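Local coordinates for light Chain (Clostridium botulinum, PDB 6BVD), which acts as a zinc metalloprotease, the light chain of botulinum neurotoxin type HA, and probably cleaves a neuronal SNARE protein, at residues 232-235 against 236-240; 181-184 against 185-189; 345-348 against 349-353; 287-290 against 291-295; 316-319 against 320-323. All coordinates share one frame; numbering follows the deposited sequence. Where two conformers were deposited one is given.

Interaction 1 (232-235 against 236-240); sequences HVLH and GLYGT. With ACT (acetate ion), chain F.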
loop_
_atom_site.group_PDB
_atom_site.type_symbol
_atom_site.label_atom_id
_atom_site.label_comp_id
_atom_site.label_asym_id
_atom_site.label_seq_id
_atom_site.Cartn_x
_atom_site.Cartn_y
_atom_site.Cartn_z
ATOM N N HIS A 232 7.706 -23.199 5.270
ATOM C CA HIS A 232 8.432 -24.369 4.749
ATOM C C HIS A 232 9.850 -23.974 4.238
ATOM O O HIS A 232 10.792 -24.725 4.416
ATOM C CB HIS A 232 7.676 -25.031 3.593
ATOM C CG HIS A 232 6.416 -25.766 3.980
ATOM N ND1 HIS A 232 6.366 -26.696 4.989
ATOM C CD2 HIS A 232 5.180 -25.744 3.434
ATOM C CE1 HIS A 232 5.144 -27.196 5.076
ATOM N NE2 HIS A 232 4.406 -26.631 4.133
ATOM N N VAL A 233 9.952 -22.850 3.535
ATOM C CA VAL A 233 11.256 -22.345 3.041
ATOM C C VAL A 233 12.178 -22.144 4.228
ATOM O O VAL A 233 13.306 -22.603 4.265
ATOM C CB VAL A 233 11.069 -21.005 2.304
ATOM C CG1 VAL A 233 12.445 -20.264 1.984
ATOM C CG2 VAL A 233 10.221 -21.179 1.106
ATOM N N LEU A 234 11.644 -21.483 5.251
ATOM C CA LEU A 234 12.397 -21.196 6.450
ATOM C C LEU A 234 12.948 -22.449 7.103
ATOM O O LEU A 234 14.109 -22.454 7.574
ATOM C CB LEU A 234 11.528 -20.414 7.456
ATOM C CG LEU A 234 12.309 -19.863 8.645
ATOM C CD1 LEU A 234 13.378 -18.873 8.168
ATOM C CD2 LEU A 234 11.353 -19.141 9.615
ATOM N N HIS A 235 12.140 -23.510 7.175
ATOM C CA HIS A 235 12.630 -24.746 7.723
ATOM C C HIS A 235 13.795 -25.252 6.839
ATOM O O HIS A 235 14.794 -25.738 7.344
ATOM C CB HIS A 235 11.509 -25.817 7.815
ATOM C CG HIS A 235 10.354 -25.392 8.701
ATOM N ND1 HIS A 235 9.065 -25.858 8.526
ATOM C CD2 HIS A 235 10.324 -24.594 9.784
ATOM C CE1 HIS A 235 8.278 -25.330 9.453
ATOM N NE2 HIS A 235 9.011 -24.554 10.234
ATOM N N GLY A 236 13.632 -25.150 5.529
ATOM C CA GLY A 236 14.693 -25.637 4.621
ATOM C C GLY A 236 16.010 -24.832 4.759
ATOM O O GLY A 236 17.094 -25.382 4.731
ATOM N N LEU A 237 15.888 -23.525 4.911
ATOM C CA LEU A 237 17.055 -22.641 5.053
ATOM C C LEU A 237 17.821 -22.977 6.327
ATOM O O LEU A 237 19.055 -22.916 6.372
ATOM C CB LEU A 237 16.633 -21.153 5.047
ATOM C CG LEU A 237 16.159 -20.608 3.698
ATOM C CD1 LEU A 237 15.729 -19.160 3.781
ATOM C CD2 LEU A 237 17.300 -20.733 2.618
ATOM N N TYR A 238 17.078 -23.345 7.375
ATOM C CA TYR A 238 17.678 -23.779 8.627
ATOM C C TYR A 238 18.029 -25.284 8.639
ATOM O O TYR A 238 18.537 -25.803 9.635
ATOM C CB TYR A 238 16.740 -23.422 9.815
ATOM C CG TYR A 238 16.954 -22.011 10.318
ATOM C CD1 TYR A 238 18.032 -21.689 11.147
ATOM C CD2 TYR A 238 16.071 -20.981 9.964
ATOM C CE1 TYR A 238 18.213 -20.350 11.628
ATOM C CE2 TYR A 238 16.263 -19.670 10.415
ATOM C CZ TYR A 238 17.319 -19.363 11.257
ATOM O OH TYR A 238 17.449 -18.045 11.703
ATOM N N GLY A 239 17.762 -25.985 7.534
ATOM C CA GLY A 239 18.146 -27.388 7.414
ATOM C C GLY A 239 17.316 -28.322 8.326
ATOM O O GLY A 239 17.788 -29.412 8.687
ATOM N N THR A 240 16.106 -27.886 8.708
ATOM C CA THR A 240 15.205 -28.700 9.568
ATOM C C THR A 240 14.056 -29.298 8.767
ATOM O O THR A 240 13.122 -29.886 9.337
ATOM C CB THR A 240 14.545 -27.844 10.706
ATOM O OG1 THR A 240 13.594 -26.973 10.119
ATOM C CG2 THR A 240 15.595 -26.990 11.463
HETATM C C ACT F . 8.890 -28.722 6.394
HETATM O O ACT F . 9.784 -29.220 7.114
HETATM O OXT ACT F . 8.431 -27.589 6.660
HETATM C CH3 ACT F . 8.367 -29.486 5.205
#

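Interaction 2 (181-184 against 185-189); sequences EATP and YKDGF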
loop_
_atom_site.group_PDB
_atom_site.type_symbol
_atom_site.label_atom_id
_atom_site.label_comp_id
_atom_site.label_asym_id
_atom_site.label_seq_id
_atom_site.Cartn_x
_atom_site.Cartn_y
_atom_site.Cartn_z
ATOM N N GLU A 181 23.370 -38.591 -3.652
ATOM C CA GLU A 181 22.470 -37.452 -3.438
ATOM C C GLU A 181 22.539 -36.915 -2.015
ATOM O O GLU A 181 22.298 -37.631 -1.044
ATOM C CB GLU A 181 21.028 -37.824 -3.795
ATOM C CG GLU A 181 20.815 -37.975 -5.279
ATOM C CD GLU A 181 19.355 -38.118 -5.674
ATOM O OE1 GLU A 181 18.472 -37.837 -4.840
ATOM O OE2 GLU A 181 19.093 -38.528 -6.826
ATOM N N ALA A 182 22.963 -35.664 -1.912
ATOM C CA ALA A 182 22.951 -34.955 -0.650
ATOM C C ALA A 182 21.737 -34.038 -0.623
ATOM O O ALA A 182 21.396 -33.392 -1.636
ATOM C CB ALA A 182 24.227 -34.161 -0.464
ATOM N N THR A 183 21.085 -33.969 0.535
ATOM C CA THR A 183 19.962 -33.047 0.719
ATOM C C THR A 183 20.239 -32.119 1.899
ATOM O O THR A 183 19.703 -32.306 2.986
ATOM C CB THR A 183 18.638 -33.826 0.960
ATOM O OG1 THR A 183 18.816 -34.692 2.078
ATOM C CG2 THR A 183 18.314 -34.662 -0.242
ATOM N N PRO A 184 21.108 -31.111 1.691
ATOM C CA PRO A 184 21.545 -30.314 2.833
ATOM C C PRO A 184 20.419 -29.559 3.536
ATOM O O PRO A 184 20.615 -29.249 4.694
ATOM C CB PRO A 184 22.564 -29.312 2.229
ATOM C CG PRO A 184 22.431 -29.489 0.701
ATOM C CD PRO A 184 21.899 -30.862 0.473
ATOM N N TYR A 185 19.303 -29.286 2.860
ATOM C CA TYR A 185 18.178 -28.627 3.483
ATOM C C TYR A 185 17.438 -29.491 4.540
ATOM O O TYR A 185 16.510 -28.962 5.219
ATOM C CB TYR A 185 17.187 -28.162 2.404
ATOM C CG TYR A 185 16.671 -29.295 1.561
ATOM C CD1 TYR A 185 15.459 -29.920 1.876
ATOM C CD2 TYR A 185 17.395 -29.771 0.460
ATOM C CE1 TYR A 185 14.965 -30.939 1.122
ATOM C CE2 TYR A 185 16.899 -30.781 -0.293
ATOM C CZ TYR A 185 15.695 -31.373 0.030
ATOM O OH TYR A 185 15.216 -32.418 -0.720
ATOM N N LYS A 186 17.812 -30.769 4.648
ATOM C CA LYS A 186 17.271 -31.716 5.665
ATOM C C LYS A 186 18.305 -32.042 6.734
ATOM O O LYS A 186 17.992 -32.679 7.753
ATOM C CB LYS A 186 16.809 -33.022 5.016
ATOM C CG LYS A 186 15.751 -32.840 3.942
ATOM C CD LYS A 186 15.373 -34.156 3.228
ATOM C CE LYS A 186 14.367 -34.981 4.008
ATOM N NZ LYS A 186 13.930 -36.166 3.205
ATOM N N ASP A 187 19.531 -31.555 6.541
ATOM C CA ASP A 187 20.632 -31.953 7.405
ATOM C C ASP A 187 21.285 -30.798 8.200
ATOM O O ASP A 187 22.448 -30.918 8.554
ATOM C CB ASP A 187 21.742 -32.628 6.564
ATOM C CG ASP A 187 21.291 -33.918 5.905
ATOM O OD1 ASP A 187 20.373 -34.607 6.418
ATOM O OD2 ASP A 187 21.875 -34.244 4.848
ATOM N N GLY A 188 20.552 -29.710 8.485
ATOM C CA GLY A 188 21.093 -28.581 9.231
ATOM C C GLY A 188 21.793 -27.484 8.410
ATOM O O GLY A 188 21.864 -26.361 8.850
ATOM N N PHE A 189 22.352 -27.830 7.249
ATOM C CA PHE A 189 23.036 -26.867 6.369
ATOM C C PHE A 189 22.118 -25.879 5.656
ATOM O O PHE A 189 22.402 -24.663 5.569
ATOM C CB PHE A 189 23.870 -27.640 5.309
ATOM C CG PHE A 189 24.828 -28.620 5.904
ATOM C CD1 PHE A 189 26.021 -28.183 6.456
ATOM C CD2 PHE A 189 24.546 -30.006 5.912
ATOM C CE1 PHE A 189 26.923 -29.086 6.978
ATOM C CE2 PHE A 189 25.445 -30.906 6.437
ATOM C CZ PHE A 189 26.627 -30.456 6.972
#

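Interaction 3 (345-348 against 349-353); sequences YKKI and YSFTE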
loop_
_atom_site.group_PDB
_atom_site.type_symbol
_atom_site.label_atom_id
_atom_site.label_comp_id
_atom_site.label_asym_id
_atom_site.label_seq_id
_atom_site.Cartn_x
_atom_site.Cartn_y
_atom_site.Cartn_z
ATOM N N TYR A 345 15.419 -23.035 18.295
ATOM C CA TYR A 345 14.447 -24.012 17.841
ATOM C C TYR A 345 13.048 -23.463 18.061
ATOM O O TYR A 345 12.185 -23.560 17.188
ATOM C CB TYR A 345 14.661 -25.346 18.593
ATOM C CG TYR A 345 13.903 -26.508 18.002
ATOM C CD1 TYR A 345 14.471 -27.296 17.019
ATOM C CD2 TYR A 345 12.599 -26.810 18.425
ATOM C CE1 TYR A 345 13.776 -28.375 16.466
ATOM C CE2 TYR A 345 11.910 -27.872 17.892
ATOM C CZ TYR A 345 12.500 -28.655 16.903
ATOM O OH TYR A 345 11.810 -29.735 16.347
ATOM N N LYS A 346 12.848 -22.797 19.192
ATOM C CA LYS A 346 11.544 -22.233 19.497
ATOM C C LYS A 346 11.217 -21.148 18.488
ATOM O O LYS A 346 10.090 -21.092 17.981
ATOM C CB LYS A 346 11.522 -21.704 20.932
ATOM C CG LYS A 346 10.228 -21.065 21.389
ATOM C CD LYS A 346 10.399 -20.539 22.816
ATOM C CE LYS A 346 9.131 -19.903 23.359
ATOM N NZ LYS A 346 9.306 -19.623 24.822
ATOM N N LYS A 347 12.200 -20.332 18.149
ATOM C CA LYS A 347 12.038 -19.272 17.186
ATOM C C LYS A 347 11.695 -19.793 15.804
ATOM O O LYS A 347 10.779 -19.312 15.191
ATOM C CB LYS A 347 13.298 -18.419 17.108
ATOM C CG LYS A 347 13.223 -17.279 16.122
ATOM C CD LYS A 347 14.528 -16.531 15.934
ATOM C CE LYS A 347 15.477 -17.269 15.009
ATOM N NZ LYS A 347 16.611 -16.452 14.527
ATOM N N ILE A 348 12.382 -20.826 15.358
ATOM C CA ILE A 348 12.121 -21.364 14.058
ATOM C C ILE A 348 10.686 -21.846 13.989
ATOM O O ILE A 348 10.038 -21.637 13.020
ATOM C CB ILE A 348 13.077 -22.513 13.728
ATOM C CG1 ILE A 348 14.506 -22.014 13.640
ATOM C CG2 ILE A 348 12.678 -23.198 12.457
ATOM C CD1 ILE A 348 15.532 -23.095 13.550
ATOM N N TYR A 349 10.204 -22.478 15.033
ATOM C CA TYR A 349 8.878 -23.033 15.038
ATOM C C TYR A 349 7.813 -22.108 15.562
ATOM O O TYR A 349 6.716 -22.506 15.727
ATOM C CB TYR A 349 8.828 -24.427 15.665
ATOM C CG TYR A 349 9.467 -25.380 14.724
ATOM C CD1 TYR A 349 8.753 -25.929 13.676
ATOM C CD2 TYR A 349 10.811 -25.656 14.821
ATOM C CE1 TYR A 349 9.355 -26.773 12.783
ATOM C CE2 TYR A 349 11.422 -26.496 13.932
ATOM C CZ TYR A 349 10.683 -27.046 12.920
ATOM O OH TYR A 349 11.298 -27.881 12.034
ATOM N N SER A 350 8.199 -20.894 15.894
ATOM C CA SER A 350 7.260 -19.843 16.220
ATOM C C SER A 350 6.424 -19.348 15.044
ATOM O O SER A 350 5.370 -18.828 15.212
ATOM C CB SER A 350 7.935 -18.700 16.944
ATOM O OG SER A 350 8.617 -17.885 16.063
ATOM N N PHE A 351 6.956 -19.464 13.854
ATOM C CA PHE A 351 6.248 -19.027 12.665
ATOM C C PHE A 351 5.191 -20.051 12.219
ATOM O O PHE A 351 5.553 -21.102 11.724
ATOM C CB PHE A 351 7.242 -18.780 11.549
ATOM C CG PHE A 351 8.267 -17.733 11.902
ATOM C CD1 PHE A 351 7.958 -16.403 11.752
ATOM C CD2 PHE A 351 9.518 -18.091 12.379
ATOM C CE1 PHE A 351 8.915 -15.399 12.071
ATOM C CE2 PHE A 351 10.472 -17.130 12.690
ATOM C CZ PHE A 351 10.160 -15.770 12.542
ATOM N N THR A 352 3.906 -19.742 12.405
ATOM C CA THR A 352 2.845 -20.706 12.092
ATOM C C THR A 352 1.718 -20.003 11.376
ATOM O O THR A 352 1.545 -18.803 11.548
ATOM C CB THR A 352 2.296 -21.393 13.365
ATOM O OG1 THR A 352 1.637 -20.419 14.206
ATOM C CG2 THR A 352 3.401 -22.055 14.139
ATOM N N GLU A 353 0.933 -20.752 10.606
ATOM C CA GLU A 353 -0.228 -20.206 9.914
ATOM C C GLU A 353 -1.251 -19.665 10.938
ATOM O O GLU A 353 -1.832 -18.598 10.760
ATOM C CB GLU A 353 -0.868 -21.264 9.024
ATOM C CG GLU A 353 -2.162 -20.825 8.313
ATOM C CD GLU A 353 -2.769 -21.914 7.447
ATOM O OE1 GLU A 353 -1.988 -22.781 6.962
ATOM O OE2 GLU A 353 -4.024 -21.934 7.254
HETATM O O HOH W 1 12.288 -30.095 13.620
HETATM O O HOH W 2 7.795 -22.924 11.889
#

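Interaction 4 (287-290 against 291-295); sequences YNKV and LSDYK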
loop_
_atom_site.group_PDB
_atom_site.type_symbol
_atom_site.label_atom_id
_atom_site.label_comp_id
_atom_site.label_asym_id
_atom_site.label_seq_id
_atom_site.Cartn_x
_atom_site.Cartn_y
_atom_site.Cartn_z
ATOM N N TYR A 287 13.590 -32.581 17.534
ATOM C CA TYR A 287 14.423 -31.714 18.339
ATOM C C TYR A 287 15.836 -32.274 18.483
ATOM O O TYR A 287 16.828 -31.536 18.349
ATOM C CB TYR A 287 13.775 -31.493 19.704
ATOM C CG TYR A 287 14.475 -30.492 20.613
ATOM C CD1 TYR A 287 14.070 -29.160 20.666
ATOM C CD2 TYR A 287 15.501 -30.906 21.472
ATOM C CE1 TYR A 287 14.695 -28.237 21.518
ATOM C CE2 TYR A 287 16.126 -30.003 22.330
ATOM C CZ TYR A 287 15.717 -28.675 22.354
ATOM O OH TYR A 287 16.343 -27.787 23.205
ATOM N N ASN A 288 15.942 -33.568 18.769
ATOM C CA ASN A 288 17.260 -34.172 18.938
ATOM C C ASN A 288 18.009 -34.344 17.614
ATOM O O ASN A 288 19.247 -34.303 17.593
ATOM C CB ASN A 288 17.155 -35.497 19.680
ATOM C CG ASN A 288 16.796 -35.287 21.135
ATOM O OD1 ASN A 288 17.293 -34.345 21.768
ATOM N ND2 ASN A 288 15.898 -36.123 21.662
ATOM N N LYS A 289 17.286 -34.543 16.522
ATOM C CA LYS A 289 17.938 -34.631 15.214
ATOM C C LYS A 289 18.580 -33.280 14.861
ATOM O O LYS A 289 19.748 -33.232 14.445
ATOM C CB LYS A 289 16.949 -35.036 14.129
ATOM C CG LYS A 289 17.549 -35.051 12.721
ATOM C CD LYS A 289 16.476 -35.298 11.666
ATOM C CE LYS A 289 15.315 -34.254 11.807
ATOM N NZ LYS A 289 15.549 -32.861 11.207
ATOM N N VAL A 290 17.826 -32.193 15.043
ATOM C CA VAL A 290 18.339 -30.858 14.688
ATOM C C VAL A 290 19.539 -30.508 15.559
ATOM O O VAL A 290 20.526 -29.954 15.065
ATOM C CB VAL A 290 17.263 -29.725 14.800
ATOM C CG1 VAL A 290 17.888 -28.329 14.473
ATOM C CG2 VAL A 290 16.079 -29.998 13.878
ATOM N N LEU A 291 19.461 -30.850 16.842
ATOM C CA LEU A 291 20.534 -30.590 17.783
ATOM C C LEU A 291 21.814 -31.329 17.400
ATOM O O LEU A 291 22.909 -30.765 17.447
ATOM C CB LEU A 291 20.110 -30.992 19.202
ATOM C CG LEU A 291 21.199 -30.965 20.275
ATOM C CD1 LEU A 291 21.752 -29.534 20.426
ATOM C CD2 LEU A 291 20.698 -31.503 21.606
ATOM N N SER A 292 21.664 -32.594 17.026
ATOM C CA SER A 292 22.787 -33.356 16.547
ATOM C C SER A 292 23.397 -32.741 15.251
ATOM O O SER A 292 24.627 -32.634 15.128
ATOM C CB SER A 292 22.337 -34.801 16.320
ATOM O OG SER A 292 23.354 -35.551 15.720
ATOM N N ASP A 293 22.560 -32.303 14.319
ATOM C CA ASP A 293 23.058 -31.686 13.071
ATOM C C ASP A 293 23.772 -30.354 13.344
ATOM O O ASP A 293 24.798 -30.055 12.727
ATOM C CB ASP A 293 21.928 -31.442 12.083
ATOM C CG ASP A 293 21.384 -32.735 11.472
ATOM O OD1 ASP A 293 22.104 -33.733 11.477
ATOM O OD2 ASP A 293 20.261 -32.714 10.932
ATOM N N TYR A 294 23.228 -29.546 14.252
ATOM C CA TYR A 294 23.890 -28.264 14.558
ATOM C C TYR A 294 25.206 -28.460 15.295
ATOM O O TYR A 294 26.123 -27.668 15.073
ATOM C CB TYR A 294 22.990 -27.319 15.366
ATOM C CG TYR A 294 21.885 -26.687 14.562
ATOM C CD1 TYR A 294 21.663 -27.058 13.239
ATOM C CD2 TYR A 294 21.060 -25.722 15.124
ATOM C CE1 TYR A 294 20.674 -26.492 12.515
ATOM C CE2 TYR A 294 20.054 -25.143 14.389
ATOM C CZ TYR A 294 19.864 -25.544 13.081
ATOM O OH TYR A 294 18.865 -24.964 12.340
ATOM N N LYS A 295 25.322 -29.494 16.146
ATOM C CA LYS A 295 26.611 -29.826 16.782
ATOM C C LYS A 295 27.675 -30.186 15.734
ATOM O O LYS A 295 28.866 -29.828 15.884
ATOM C CB LYS A 295 26.478 -30.969 17.778
ATOM C CG LYS A 295 25.905 -30.575 19.155
ATOM C CD LYS A 295 25.694 -31.811 20.044
ATOM C CE LYS A 295 25.105 -31.405 21.407
ATOM N NZ LYS A 295 24.762 -32.563 22.275
HETATM O O HOH W 3 18.052 -31.277 11.092
#

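Interaction 5 (316-319 against 320-323); sequences FKNL and YEWK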
loop_
_atom_site.group_PDB
_atom_site.type_symbol
_atom_site.label_atom_id
_atom_site.label_comp_id
_atom_site.label_asym_id
_atom_site.label_seq_id
_atom_site.Cartn_x
_atom_site.Cartn_y
_atom_site.Cartn_z
ATOM N N PHE A 316 31.858 -14.734 6.934
ATOM C CA PHE A 316 30.897 -15.852 6.868
ATOM C C PHE A 316 30.897 -16.645 8.157
ATOM O O PHE A 316 29.827 -17.122 8.567
ATOM C CB PHE A 316 31.152 -16.790 5.668
ATOM C CG PHE A 316 30.470 -16.335 4.409
ATOM C CD1 PHE A 316 29.260 -16.877 4.025
ATOM C CD2 PHE A 316 31.025 -15.317 3.633
ATOM C CE1 PHE A 316 28.610 -16.441 2.871
ATOM C CE2 PHE A 316 30.404 -14.875 2.488
ATOM C CZ PHE A 316 29.173 -15.434 2.102
ATOM N N LYS A 317 32.049 -16.790 8.819
ATOM C CA LYS A 317 32.061 -17.450 10.138
ATOM C C LYS A 317 31.230 -16.684 11.180
ATOM O O LYS A 317 30.555 -17.296 12.023
ATOM C CB LYS A 317 33.490 -17.621 10.663
ATOM C CG LYS A 317 34.302 -18.684 9.918
ATOM C CD LYS A 317 35.663 -18.851 10.565
ATOM C CE LYS A 317 36.487 -19.904 9.813
ATOM N NZ LYS A 317 37.813 -20.117 10.456
ATOM N N ASN A 318 31.333 -15.362 11.159
ATOM C CA ASN A 318 30.488 -14.550 12.035
ATOM C C ASN A 318 29.024 -14.758 11.709
ATOM O O ASN A 318 28.172 -14.856 12.595
ATOM C CB ASN A 318 30.836 -13.064 11.906
ATOM C CG ASN A 318 32.234 -12.767 12.350
ATOM O OD1 ASN A 318 32.861 -13.579 13.031
ATOM N ND2 ASN A 318 32.753 -11.603 11.952
ATOM N N LEU A 319 28.730 -14.840 10.421
ATOM C CA LEU A 319 27.354 -15.012 9.990
ATOM C C LEU A 319 26.739 -16.345 10.484
ATOM O O LEU A 319 25.579 -16.352 10.947
ATOM C CB LEU A 319 27.295 -14.908 8.483
ATOM C CG LEU A 319 25.971 -14.517 7.854
ATOM C CD1 LEU A 319 26.292 -13.958 6.478
ATOM C CD2 LEU A 319 25.037 -15.706 7.764
ATOM N N TYR A 320 27.496 -17.447 10.415
ATOM C CA TYR A 320 26.990 -18.763 10.881
ATOM C C TYR A 320 26.986 -18.860 12.416
ATOM O O TYR A 320 26.134 -19.552 13.005
ATOM C CB TYR A 320 27.818 -19.918 10.265
ATOM C CG TYR A 320 27.661 -19.951 8.760
ATOM C CD1 TYR A 320 26.399 -19.865 8.187
ATOM C CD2 TYR A 320 28.773 -20.016 7.902
ATOM C CE1 TYR A 320 26.219 -19.814 6.837
ATOM C CE2 TYR A 320 28.607 -19.996 6.528
ATOM C CZ TYR A 320 27.335 -19.916 5.982
ATOM O OH TYR A 320 27.123 -19.876 4.600
ATOM N N GLU A 321 27.895 -18.125 13.069
ATOM C CA GLU A 321 27.890 -18.055 14.524
ATOM C C GLU A 321 26.547 -17.498 14.996
ATOM O O GLU A 321 25.927 -18.056 15.908
ATOM C CB GLU A 321 29.025 -17.192 15.061
ATOM C CG GLU A 321 28.931 -16.986 16.585
ATOM C CD GLU A 321 29.944 -15.962 17.113
ATOM O OE1 GLU A 321 30.660 -15.357 16.286
ATOM O OE2 GLU A 321 29.986 -15.736 18.349
ATOM N N TRP A 322 26.096 -16.438 14.334
ATOM C CA TRP A 322 24.799 -15.828 14.610
ATOM C C TRP A 322 23.600 -16.705 14.191
ATOM O O TRP A 322 22.645 -16.873 14.977
ATOM C CB TRP A 322 24.677 -14.475 13.918
ATOM C CG TRP A 322 23.340 -13.900 14.173
ATOM C CD1 TRP A 322 22.314 -13.837 13.285
ATOM C CD2 TRP A 322 22.891 -13.232 15.362
ATOM N NE1 TRP A 322 21.245 -13.197 13.849
ATOM C CE2 TRP A 322 21.575 -12.806 15.122
ATOM C CE3 TRP A 322 23.479 -12.949 16.608
ATOM C CZ2 TRP A 322 20.820 -12.118 16.087
ATOM C CZ3 TRP A 322 22.739 -12.255 17.561
ATOM C CH2 TRP A 322 21.424 -11.853 17.296
ATOM N N LYS A 323 23.632 -17.225 12.956
ATOM C CA LYS A 323 22.545 -18.035 12.404
ATOM C C LYS A 323 22.225 -19.236 13.290
ATOM O O LYS A 323 21.059 -19.500 13.583
ATOM C CB LYS A 323 22.893 -18.546 11.001
ATOM C CG LYS A 323 21.808 -19.449 10.407
ATOM C CD LYS A 323 22.223 -20.058 9.056
ATOM C CE LYS A 323 21.051 -20.826 8.436
ATOM N NZ LYS A 323 21.358 -21.768 7.336
HETATM O O HOH W 4 32.627 -15.385 14.611
HETATM O O HOH W 5 28.461 -13.503 15.005
#

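Interaction 1 (232-235 against 236-240)
Leu234 and Tyr238 extend alongside one another: CG of Leu234 is anti to its backbone N (chi1 -170°), which brings CD1 to 3.7 Å from CE2 of Tyr238. One residue earlier, CG1 of Val233 lies beside CD1 of Leu237 at 3.9 Å. The histidines converge on an acetate, probably from the crystallisation liquor. Its OXT lies in the plane of both rings, at the edge, and takes nearly straight bonds from His232 ND1 (2.8 Å) and His235 ND1 (2.6 Å). NE2 of His232 binds the zinc ion, together with His228 and Glu266, as in an HExxH metalloprotease. The helix closes in a Schellman motif: Gly239 has positive phi (70°), its N bonds to Gly236 O, and Thr240 N bonds to His235 O at 2.9 Å. Thr240 OG1 pairs with Tyr349 OH. Around helix 222-237, Val233 and Leu237 pack on strand 193-196, His235 and Tyr238 on helix 338-348, and both histidines touch Thr269 of helix 264-270.

Interaction 2 (181-184 against 185-189)
With CG of Tyr185 placed between its backbone N and carbonyl carbon (chi1 59°), the ring folds back against Thr183, CE2 lying 3.7 Å from Thr183 CB. The backbone here makes two overlapping type I beta turns in the loop between strands 168-171 and 193-196. In the first, Lys186 N bonds to Thr183 O at 2.9 Å; in the second, Asp187 N bonds to Pro184 O at 3.1 Å. Both donors stand above the carbonyl planes. Besides accepting Lys186 N, Thr183 O sits over the rim of one face of the Tyr185 ring, 4.2 Å above its plane. The aliphatic chain of Lys186 passes across Thr183, with CD 3.7 Å from OG1; a bend at chi3 (82°) follows, and NZ ends on Thr243 OG1. Tyr185 also meets Tyr241 edge-to-face. Gly188 continues the loop with a positive phi, its O bonded to Tyr324 OH. Beyond it, Phe189 returns toward the proline ring, CB of Phe189 resting 3.7 Å from CB of Pro184.

Interaction 3 (345-348 against 349-353)
The last turn of helix 338-348, where the chain leaves for helix 353-360, brings Tyr349 back against Tyr345 and Ile348. The two tyrosine rings overlap obliquely, planes at 37° and CE2 of Tyr349 3.8 Å from CZ of Tyr345, over one face of the Tyr345 ring. Ile348 CG2 makes a CH-pi contact over a face of the Tyr349 ring, 4.2 Å from its centroid. The phenol oxygens of Tyr345 and Tyr349 share a water, 2.8 Å from Tyr345 OH and 2.9 Å from Tyr349 OH; the latter also bonds to Thr240 OG1. In Ser350, chi1 79° turns OG back onto Lys347 O at 2.7 Å, which the backbone N of Ser350 also reaches, at 3.1 Å, from above the carbonyl plane. A second water gives bonds to Ile348 O and Phe351 O, and Thr352 OG1 caps the next helix through Asn355 N. Tyr349 stacks on His235 of helix 222-237, Phe351 wedges between that helix and helix 104-115, and Tyr345 packs against helix 280-301.

Interaction 4 (287-290 against 291-295)
Val290 and Tyr294 make the apolar contact. At chi1 177°, CG1 of Val290 swings opposite its own amide nitrogen, and this sets the methyl over one face of the tyrosine ring in a CH-pi contact, 3.8 Å from the centroid and 14° off the normal; the closest ring atom is CZ, 3.7 Å from CG1. The phenol OH bonds to Tyr238 O. Backbone bonds follow the regular alpha-helical i to i+4 pattern of helix 280-301: Leu291 N to Tyr287 O, Ser292 N to Asn288 O, Asp293 N to Lys289 O and Tyr294 N to Val290 O. Val290 and Tyr294 face helix 338-348 through Tyr345 and Leu344. Water joins the charged pair on the polar side. Lys289 NZ donates to it at 3.0 Å and it donates to Asp293 OD2 at 2.6 Å, while NZ and OD2 stay 4.7 Å apart, near enough for a probable electrostatic attraction though not for a salt bridge. Bends at chi3 and chi4 curl the lysine tip back, whereas its CG lies 4.0 Å from Asp293 OD2.

Interaction 5 (316-319 against 320-323)
At the edge of the Phe316 ring, near its plane, sits the phenol oxygen of Tyr320, OH lying 3.7 Å from Phe316 CD1. The two side chains leave the helix in one direction, CD1 of Phe316 reaching CE2 of Tyr320 at 4.1 Å. Against the Tyr320 ring the carbonyl of Phe316 comes in obliquely, its O 3.2 Å from CD2; the same O accepts Tyr320 N at 3.0 Å. The OH is bonded outward to Pro118 O, which fixes the end of the ring. The i to i+4 bonds go on with Glu321 N to Lys317 O, Trp322 N to Asn318 O and Lys323 N to Leu319 O. On the polar face a water gives Asn318 O a bond of 2.8 Å and Glu321 OE1, carried out to it by an extended chain, only a weak one. In the fold, this stretch of helix 313-323, running to its C-terminal end, packs with Phe316 and Tyr320 on Leu120, Phe316 also touches strand 129-130, Lys317 and Glu321 lie on strand 334-335, and Lys323 NZ bonds to Leu237 O at the C-terminal end of helix 222-237.

Overall arrangement
Along the chain the contacts come in the order 181-189, 232-240, 287-295, 316-323 and 345-353, so that interaction 2 leads and interaction 3 closes. Interaction 1, at the end of zinc-binding helix 222-237, touches all four others, centres 10 to 17 Å away. The carbonyls of residues 237-239 receive donors from interactions 2, 4 and 5; Gly239 O, for one, takes Gly188 N of interaction 2. Interactions 3 and 4 also meet, through Tyr345 and Val290, at about 16 Å between centres; interactions 3 and 5 do not touch. The loop and helices thus gather round the C-terminal end of the helix that carries the metal ligands His228 and His232.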